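Local coordinates for putative acetyltransferase Ta0821 (Thermoplasma acidophilum DSM 1728, PDB 3C26), which is a putative GNAT-family acetyltransferase, probably transferring an acyl group from acyl-coenzyme A as its relatives do, at residues F140-F151 with Y253-Y264. Sequence-based numbering, arbitrary orientation.
Sequences FHQVEEYPIYTF and YVPASSLTVWEY. With EDO (1,2-ethanediol), chain G; EDO (1,2-ethanediol), chain F; EDO (1,2-ethanediol), chain H.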
# COMPACT_ATOMS: atom_id res chain seq x y z
N PHE A 140 -0.45 21.33 11.64
CA PHE A 140 -1.41 21.08 10.58
C PHE A 140 -2.44 20.05 11.07
O PHE A 140 -2.17 19.26 11.97
CB PHE A 140 -0.72 20.47 9.37
CG PHE A 140 0.15 21.41 8.58
CD1 PHE A 140 1.37 21.81 9.04
CD2 PHE A 140 -0.24 21.83 7.32
CE1 PHE A 140 2.19 22.62 8.29
CE2 PHE A 140 0.57 22.64 6.55
CZ PHE A 140 1.80 23.05 7.07
N HIS A 141 -3.62 20.10 10.48
CA HIS A 141 -4.66 19.10 10.70
C HIS A 141 -5.25 18.64 9.38
O HIS A 141 -5.34 19.40 8.45
CB HIS A 141 -5.76 19.61 11.65
CG HIS A 141 -6.20 21.01 11.37
ND1 HIS A 141 -5.70 22.10 12.07
CD2 HIS A 141 -7.10 21.50 10.48
CE1 HIS A 141 -6.25 23.20 11.59
NE2 HIS A 141 -7.11 22.87 10.64
N GLN A 142 -5.52 17.35 9.27
CA GLN A 142 -6.11 16.79 8.06
C GLN A 142 -7.50 17.34 7.77
O GLN A 142 -8.37 17.31 8.63
CB GLN A 142 -6.22 15.28 8.14
CG GLN A 142 -6.46 14.66 6.78
CD GLN A 142 -6.35 13.16 6.80
OE1 GLN A 142 -5.38 12.59 7.28
NE2 GLN A 142 -7.35 12.51 6.25
N VAL A 143 -7.72 17.81 6.54
CA VAL A 143 -9.03 18.40 6.20
C VAL A 143 -9.75 17.62 5.10
O VAL A 143 -10.96 17.75 4.91
CB VAL A 143 -8.89 19.92 5.77
CG1 VAL A 143 -8.34 20.78 6.92
CG2 VAL A 143 -8.00 20.09 4.52
N GLU A 144 -8.99 16.84 4.34
CA GLU A 144 -9.61 16.03 3.30
C GLU A 144 -8.77 14.82 2.92
O GLU A 144 -7.58 14.73 3.25
CB GLU A 144 -9.97 16.93 2.08
CG GLU A 144 -10.87 16.30 0.94
CD GLU A 144 -12.17 15.65 1.39
OE1 GLU A 144 -12.19 14.48 1.86
OE2 GLU A 144 -13.21 16.33 1.31
N GLU A 145 -9.38 13.89 2.19
CA GLU A 145 -8.66 12.70 1.78
C GLU A 145 -9.19 12.16 0.46
O GLU A 145 -10.41 12.14 0.24
CB GLU A 145 -8.76 11.68 2.93
CG GLU A 145 -8.71 10.26 2.58
CD GLU A 145 -8.49 9.38 3.79
OE1 GLU A 145 -9.33 9.35 4.72
OE2 GLU A 145 -7.46 8.72 3.82
N TYR A 146 -8.26 11.74 -0.41
CA TYR A 146 -8.56 11.20 -1.76
C TYR A 146 -7.98 9.80 -1.96
O TYR A 146 -6.83 9.66 -2.40
CB TYR A 146 -8.02 12.10 -2.89
CG TYR A 146 -8.78 13.38 -3.08
CD1 TYR A 146 -8.75 14.37 -2.10
CD2 TYR A 146 -9.54 13.61 -4.22
CE1 TYR A 146 -9.48 15.55 -2.24
CE2 TYR A 146 -10.27 14.80 -4.38
CZ TYR A 146 -10.23 15.76 -3.39
OH TYR A 146 -10.92 16.91 -3.54
N PRO A 147 -8.77 8.76 -1.65
CA PRO A 147 -8.33 7.40 -1.93
C PRO A 147 -7.89 7.26 -3.38
O PRO A 147 -8.44 7.90 -4.26
CB PRO A 147 -9.59 6.57 -1.67
CG PRO A 147 -10.35 7.30 -0.77
CD PRO A 147 -10.08 8.77 -0.98
N ILE A 148 -6.87 6.44 -3.60
CA ILE A 148 -6.20 6.28 -4.91
C ILE A 148 -6.49 4.94 -5.58
O ILE A 148 -6.30 3.92 -4.98
CB ILE A 148 -4.69 6.36 -4.73
CG1 ILE A 148 -4.25 7.73 -4.15
CG2 ILE A 148 -3.99 6.11 -6.07
CD1 ILE A 148 -2.75 7.80 -3.71
N TYR A 149 -6.93 4.98 -6.82
CA TYR A 149 -7.29 3.79 -7.62
C TYR A 149 -6.51 3.81 -8.88
O TYR A 149 -6.65 4.72 -9.68
CB TYR A 149 -8.79 3.81 -7.98
CG TYR A 149 -9.66 3.99 -6.78
CD1 TYR A 149 -9.86 5.25 -6.23
CD2 TYR A 149 -10.22 2.88 -6.13
CE1 TYR A 149 -10.63 5.42 -5.07
CE2 TYR A 149 -10.96 3.04 -5.00
CZ TYR A 149 -11.19 4.32 -4.48
OH TYR A 149 -11.94 4.47 -3.33
N THR A 150 -5.66 2.80 -9.05
CA THR A 150 -4.78 2.72 -10.20
C THR A 150 -5.22 1.60 -11.11
O THR A 150 -5.49 0.49 -10.68
CB THR A 150 -3.27 2.54 -9.84
OG1 THR A 150 -2.80 3.58 -8.97
CG2 THR A 150 -2.41 2.60 -11.10
N PHE A 151 -5.26 1.93 -12.39
CA PHE A 151 -5.72 1.02 -13.43
C PHE A 151 -4.72 0.86 -14.52
O PHE A 151 -3.89 1.74 -14.80
CB PHE A 151 -7.06 1.50 -14.02
CG PHE A 151 -8.20 1.40 -13.05
CD1 PHE A 151 -8.93 0.25 -12.95
CD2 PHE A 151 -8.49 2.45 -12.19
CE1 PHE A 151 -9.95 0.13 -12.02
CE2 PHE A 151 -9.51 2.34 -11.22
CZ PHE A 151 -10.24 1.20 -11.15
N TYR A 253 -14.11 -1.20 -5.07
CA TYR A 253 -12.72 -1.46 -4.74
C TYR A 253 -12.39 -0.71 -3.49
O TYR A 253 -12.83 0.41 -3.30
CB TYR A 253 -11.78 -0.94 -5.82
CG TYR A 253 -12.44 -0.72 -7.13
CD1 TYR A 253 -13.07 0.50 -7.40
CD2 TYR A 253 -12.47 -1.71 -8.09
CE1 TYR A 253 -13.71 0.72 -8.59
CE2 TYR A 253 -13.12 -1.48 -9.30
CZ TYR A 253 -13.72 -0.26 -9.54
OH TYR A 253 -14.37 -0.01 -10.73
N VAL A 254 -11.63 -1.36 -2.63
CA VAL A 254 -11.10 -0.75 -1.44
C VAL A 254 -9.63 -0.38 -1.68
O VAL A 254 -8.79 -1.27 -1.81
CB VAL A 254 -11.17 -1.71 -0.28
CG1 VAL A 254 -10.53 -1.10 0.97
CG2 VAL A 254 -12.61 -2.13 -0.04
N PRO A 255 -9.29 0.93 -1.72
CA PRO A 255 -7.91 1.28 -1.95
C PRO A 255 -7.02 1.04 -0.74
O PRO A 255 -7.46 1.04 0.40
CB PRO A 255 -8.00 2.77 -2.24
CG PRO A 255 -9.06 3.21 -1.23
CD PRO A 255 -10.06 2.08 -1.19
N ALA A 256 -5.76 0.81 -1.03
CA ALA A 256 -4.75 0.57 -0.02
C ALA A 256 -4.22 1.88 0.49
O ALA A 256 -3.72 1.97 1.61
CB ALA A 256 -3.63 -0.25 -0.58
N SER A 257 -4.39 2.93 -0.29
CA SER A 257 -3.88 4.19 0.16
C SER A 257 -4.62 5.38 -0.38
O SER A 257 -5.46 5.27 -1.25
CB SER A 257 -2.39 4.31 -0.20
OG SER A 257 -2.22 4.56 -1.58
N SER A 258 -4.27 6.52 0.17
CA SER A 258 -4.91 7.78 -0.17
C SER A 258 -3.96 8.98 -0.17
O SER A 258 -2.85 8.95 0.38
CB SER A 258 -6.10 8.08 0.76
OG SER A 258 -5.76 8.54 2.05
N LEU A 259 -4.41 10.00 -0.88
CA LEU A 259 -3.76 11.32 -0.86
C LEU A 259 -4.52 12.22 0.10
O LEU A 259 -5.66 12.62 -0.15
CB LEU A 259 -3.68 11.97 -2.24
CG LEU A 259 -2.78 13.21 -2.26
CD1 LEU A 259 -1.32 12.79 -2.01
CD2 LEU A 259 -2.91 13.96 -3.57
N THR A 260 -3.87 12.56 1.18
CA THR A 260 -4.49 13.35 2.22
C THR A 260 -4.08 14.79 2.12
O THR A 260 -2.98 15.10 1.67
CB THR A 260 -4.10 12.79 3.64
OG1 THR A 260 -2.72 13.06 3.93
CG2 THR A 260 -4.38 11.27 3.75
N VAL A 261 -5.01 15.65 2.55
CA VAL A 261 -4.83 17.11 2.60
C VAL A 261 -4.84 17.64 4.04
O VAL A 261 -5.77 17.45 4.83
CB VAL A 261 -5.91 17.88 1.74
CG1 VAL A 261 -5.63 19.40 1.68
CG2 VAL A 261 -6.00 17.27 0.37
N TRP A 262 -3.73 18.30 4.35
CA TRP A 262 -3.47 18.97 5.62
C TRP A 262 -3.46 20.49 5.50
O TRP A 262 -3.03 21.07 4.50
CB TRP A 262 -2.15 18.46 6.19
CG TRP A 262 -2.22 17.00 6.57
CD1 TRP A 262 -2.31 15.95 5.71
CD2 TRP A 262 -2.27 16.44 7.90
NE1 TRP A 262 -2.39 14.76 6.41
CE2 TRP A 262 -2.37 15.03 7.75
CE3 TRP A 262 -2.21 16.98 9.19
CZ2 TRP A 262 -2.41 14.17 8.83
CZ3 TRP A 262 -2.28 16.11 10.28
CH2 TRP A 262 -2.37 14.72 10.10
N GLU A 263 -3.98 21.13 6.53
CA GLU A 263 -4.03 22.56 6.64
C GLU A 263 -3.54 23.10 7.99
O GLU A 263 -3.76 22.54 9.09
CB GLU A 263 -5.46 23.08 6.29
CG GLU A 263 -5.66 24.57 6.31
CD GLU A 263 -7.11 24.93 5.97
OE1 GLU A 263 -7.51 24.70 4.82
OE2 GLU A 263 -7.87 25.39 6.86
N TYR A 264 -2.79 24.18 7.83
CA TYR A 264 -2.19 24.99 8.88
C TYR A 264 -2.84 26.40 8.85
O TYR A 264 -2.99 27.04 7.79
CB TYR A 264 -0.70 25.13 8.66
CG TYR A 264 0.02 25.99 9.70
CD1 TYR A 264 -0.06 27.39 9.65
CD2 TYR A 264 0.73 25.41 10.75
CE1 TYR A 264 0.60 28.18 10.60
CE2 TYR A 264 1.37 26.17 11.69
CZ TYR A 264 1.31 27.57 11.61
OH TYR A 264 1.93 28.32 12.59
C1 EDO G . -5.71 16.46 12.59
O1 EDO G . -5.49 15.38 11.68
C2 EDO G . -5.20 16.12 13.99
O2 EDO G . -4.67 17.29 14.64
C1 EDO F . -8.95 4.92 2.66
O1 EDO F . -9.17 6.34 2.81
C2 EDO F . -7.57 4.59 2.07
O2 EDO F . -6.60 4.40 3.11
C1 EDO H . -1.62 1.97 3.77
O1 EDO H . -1.16 2.00 2.41
C2 EDO H . -1.52 3.36 4.37
O2 EDO H . -2.55 4.07 3.71
O HOH W 1 -4.50 2.79 -3.14
O HOH W 2 -13.51 2.65 -2.20
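Phe-140, with 102 Å² covered, the most of any residue in this contact, receives Tyr-264 CB over its ring face, 3.5 Å from the ring centroid; the two rings themselves meet obliquely, planes at 55°. Its CB, 3.8 Å from Trp-262 CE3, links this pair to the tryptophan. Trp-262 lies flat beneath the backbone of Gln-142, whose N stands 3.3 Å above the indole plane, toward the rim. The CB of Gln-142 covers the face of the six-membered ring, 4.0 Å from its centroid, a CH-pi contact. With CG turned away from the backbone N (chi1 -164°), the extended Gln-142 chain carries OE1 along the indole to 3.7 Å from Trp-262 CZ2. Leu-132 and Val-135 of helix 129-138 also touch the indole. A serine in place of Trp-262 would probably leave Gln-142 CB without its aromatic face and cost Leu-132 and Val-135 a packing partner. On the other side of the sheet Val-261 sets CG1 3.8 Å from Val-143 CG2. Its carbonyl takes two N-H groups: Val-143 N sits 2.6 Å from Val-261 O, nearly in line with the C=O, while the Glu-144 N bond is weak. This sharing, with a one-residue register shift after Gln-142, defines a classic beta bulge. The strand axes run at 165°, so the pairing is antiparallel; strand 258-265 thus lies antiparallel between 119-125 and 141-153, consistent with the last strand's place between the fifth and sixth in many GNAT folds.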